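Local coordinates for iron-regulated ABC transporter siderophore-binding protein SirA (Staphylococcus aureus subsp. aureus, PDB 3MWF), which binds the iron-loaded siderophore staphyloferrin B and probably delivers it to an ABC transporter for uptake into the cell, at residues D267-W271 and N272-G276. Sequence-based numbering, arbitrary orientation.
Sequences DEITW and NLAGG. With SE8 (5-[(2-{[(3S)-5-{[(2S)-2-amino-2-carboxyethyl]amino}-3-carboxy-3-hydroxy-5-oxopentanoyl]amino}ethyl)amino]-2,5-dioxopentanoic acid), chain C.
From Glu268 O and Ile269 O to the amides of Asn272, Leu273 and Ala274, the bonds widen from an alpha-type to a pi-type spacing in the short helix 268-273. Glu268 O accepts twice: Leu273 N, at 2.9 Å, lies in the carbonyl plane on a nearly straight bond (N-H...O 166°), whereas Asn272 N stands above that plane on a more bent bond (135°). Ala274 N follows the wider pattern, reaching Ile269 O at 3.0 Å, and a water bridges the same oxygen to Gly275 N, where the chain leaves helical geometry with positive phi. At the start, Asp267 caps the helix, its OD1 taking Ile269 N through the anti lone pair.

Leu273 CD1 lies against the end of Glu268, 3.5 Å from OE1, a van der Waals approach to an oxygen that is hydrogen-bonded to Ser228 OG. Ala274 CB lies close to Ile269 O and touches Ile269 CG2 at 3.9 Å. Trp271 turns away from this contact, its NE1 bonded to Asp286 and its ring meeting Phe224. Asn272 faces the siderophore: with CG anti to the backbone N (chi1 -168°), the amide extends to the ligand, and ND2 donates to the carboxylate oxygen O24 of SE8 at 2.8 Å. Asn272 OD1 shares a second water with Trp271 O; the carboxylate acceptor at ND2, together with this water donating to OD1, sets which way round the amide lies. Beside Asn272, Leu273 CD2 rests 3.9 Å from SE8 C6.

This helix adds a neutral donor and an apolar methyl to a pocket where Tyr176, Arg93, Arg174 and Arg169 also bond the ligand, and the arginines probably offset part of the negative charge left on the iron-bound siderophore.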
# COMPACT_ATOMS: atom_id res chain seq x y z
N ASP A 267 4.96 -9.04 -7.66
CA ASP A 267 6.01 -8.25 -7.01
C ASP A 267 5.45 -7.66 -5.72
O ASP A 267 4.55 -6.82 -5.77
CB ASP A 267 6.45 -7.11 -7.92
CG ASP A 267 7.75 -6.52 -7.50
OD1 ASP A 267 7.94 -6.20 -6.29
OD2 ASP A 267 8.64 -6.42 -8.35
N GLU A 268 5.99 -8.09 -4.58
CA GLU A 268 5.52 -7.56 -3.28
C GLU A 268 5.64 -6.04 -3.15
O GLU A 268 4.88 -5.42 -2.39
CB GLU A 268 6.26 -8.24 -2.10
CG GLU A 268 7.79 -7.96 -2.11
CD GLU A 268 8.54 -8.62 -0.98
OE1 GLU A 268 8.02 -8.84 0.12
OE2 GLU A 268 9.72 -8.93 -1.21
N ILE A 269 6.60 -5.43 -3.87
CA ILE A 269 6.79 -3.97 -3.74
C ILE A 269 5.61 -3.23 -4.37
O ILE A 269 5.01 -2.36 -3.74
CB ILE A 269 8.13 -3.53 -4.35
CG1 ILE A 269 9.26 -4.22 -3.60
CG2 ILE A 269 8.28 -2.00 -4.29
CD1 ILE A 269 10.63 -4.05 -4.30
N THR A 270 5.26 -3.64 -5.58
CA THR A 270 4.08 -3.10 -6.27
C THR A 270 2.77 -3.39 -5.52
O THR A 270 1.91 -2.51 -5.39
CB THR A 270 4.00 -3.69 -7.67
OG1 THR A 270 5.12 -3.20 -8.40
CG2 THR A 270 2.70 -3.27 -8.41
N TRP A 271 2.65 -4.63 -5.06
CA TRP A 271 1.39 -5.12 -4.54
C TRP A 271 1.12 -4.76 -3.09
O TRP A 271 -0.03 -4.85 -2.64
CB TRP A 271 1.24 -6.64 -4.77
CG TRP A 271 0.81 -6.91 -6.19
CD1 TRP A 271 1.60 -6.89 -7.31
CD2 TRP A 271 -0.52 -7.17 -6.63
NE1 TRP A 271 0.83 -7.14 -8.43
CE2 TRP A 271 -0.48 -7.31 -8.04
CE3 TRP A 271 -1.76 -7.30 -5.97
CZ2 TRP A 271 -1.62 -7.59 -8.81
CZ3 TRP A 271 -2.90 -7.58 -6.73
CH2 TRP A 271 -2.82 -7.73 -8.14
N ASN A 272 2.16 -4.37 -2.34
CA ASN A 272 1.92 -3.99 -0.96
C ASN A 272 2.93 -3.05 -0.32
O ASN A 272 2.55 -2.12 0.43
CB ASN A 272 1.83 -5.24 -0.05
CG ASN A 272 1.30 -4.88 1.32
OD1 ASN A 272 0.24 -4.24 1.44
ND2 ASN A 272 2.02 -5.29 2.36
N LEU A 273 4.22 -3.29 -0.57
CA LEU A 273 5.21 -2.60 0.30
C LEU A 273 5.40 -1.13 0.01
O LEU A 273 5.57 -0.35 0.96
CB LEU A 273 6.57 -3.32 0.26
CG LEU A 273 6.57 -4.77 0.72
CD1 LEU A 273 7.98 -5.39 0.59
CD2 LEU A 273 5.99 -5.04 2.14
N ALA A 274 5.39 -0.75 -1.26
CA ALA A 274 5.65 0.64 -1.62
C ALA A 274 4.57 1.59 -1.11
O ALA A 274 4.87 2.72 -0.69
CB ALA A 274 5.87 0.79 -3.14
N GLY A 275 3.32 1.13 -1.15
CA GLY A 275 2.22 1.80 -0.45
C GLY A 275 1.76 3.10 -1.04
O GLY A 275 0.95 3.80 -0.43
N GLY A 276 2.25 3.44 -2.25
CA GLY A 276 2.21 4.83 -2.68
C GLY A 276 1.43 5.08 -3.95
O GLY A 276 0.65 4.23 -4.41
C1 SE8 C . 5.43 -4.56 10.23
C2 SE8 C . 5.58 -5.81 9.42
C3 SE8 C . 6.40 -5.55 8.17
N4 SE8 C . 5.74 -4.65 7.23
C5 SE8 C . 5.00 -5.10 6.24
C6 SE8 C . 4.24 -4.07 5.44
C7 SE8 C . 2.92 -3.72 6.12
C8 SE8 C . 2.28 -2.55 5.36
C9 SE8 C . 0.85 -2.22 5.78
N10 SE8 C . 0.53 -2.37 7.06
C11 SE8 C . -0.81 -2.03 7.49
C12 SE8 C . -0.79 -0.91 8.51
N13 SE8 C . -2.02 -0.84 9.28
C14 SE8 C . -2.28 -1.61 10.38
C15 SE8 C . -1.15 -2.28 11.10
C16 SE8 C . -0.90 -3.50 10.25
C17 SE8 C . 0.52 -3.98 10.21
C18 SE8 C . 0.67 -5.37 10.60
O19 SE8 C . 6.42 -4.16 10.90
O20 SE8 C . 4.32 -4.00 10.26
N21 SE8 C . 4.23 -6.31 9.07
O22 SE8 C . 4.90 -6.28 5.94
C23 SE8 C . 2.01 -4.94 6.17
O24 SE8 C . 1.42 -5.31 5.13
O25 SE8 C . 1.86 -5.55 7.26
O26 SE8 C . 3.19 -3.37 7.49
O27 SE8 C . 0.05 -1.82 4.94
O28 SE8 C . -3.41 -1.81 10.79
O29 SE8 C . 1.45 -3.31 9.74
O30 SE8 C . 1.63 -6.00 10.16
O31 SE8 C . -0.20 -5.92 11.32
O HOH W 1 2.63 -1.15 -2.81
O HOH W 2 -1.68 -5.07 -0.47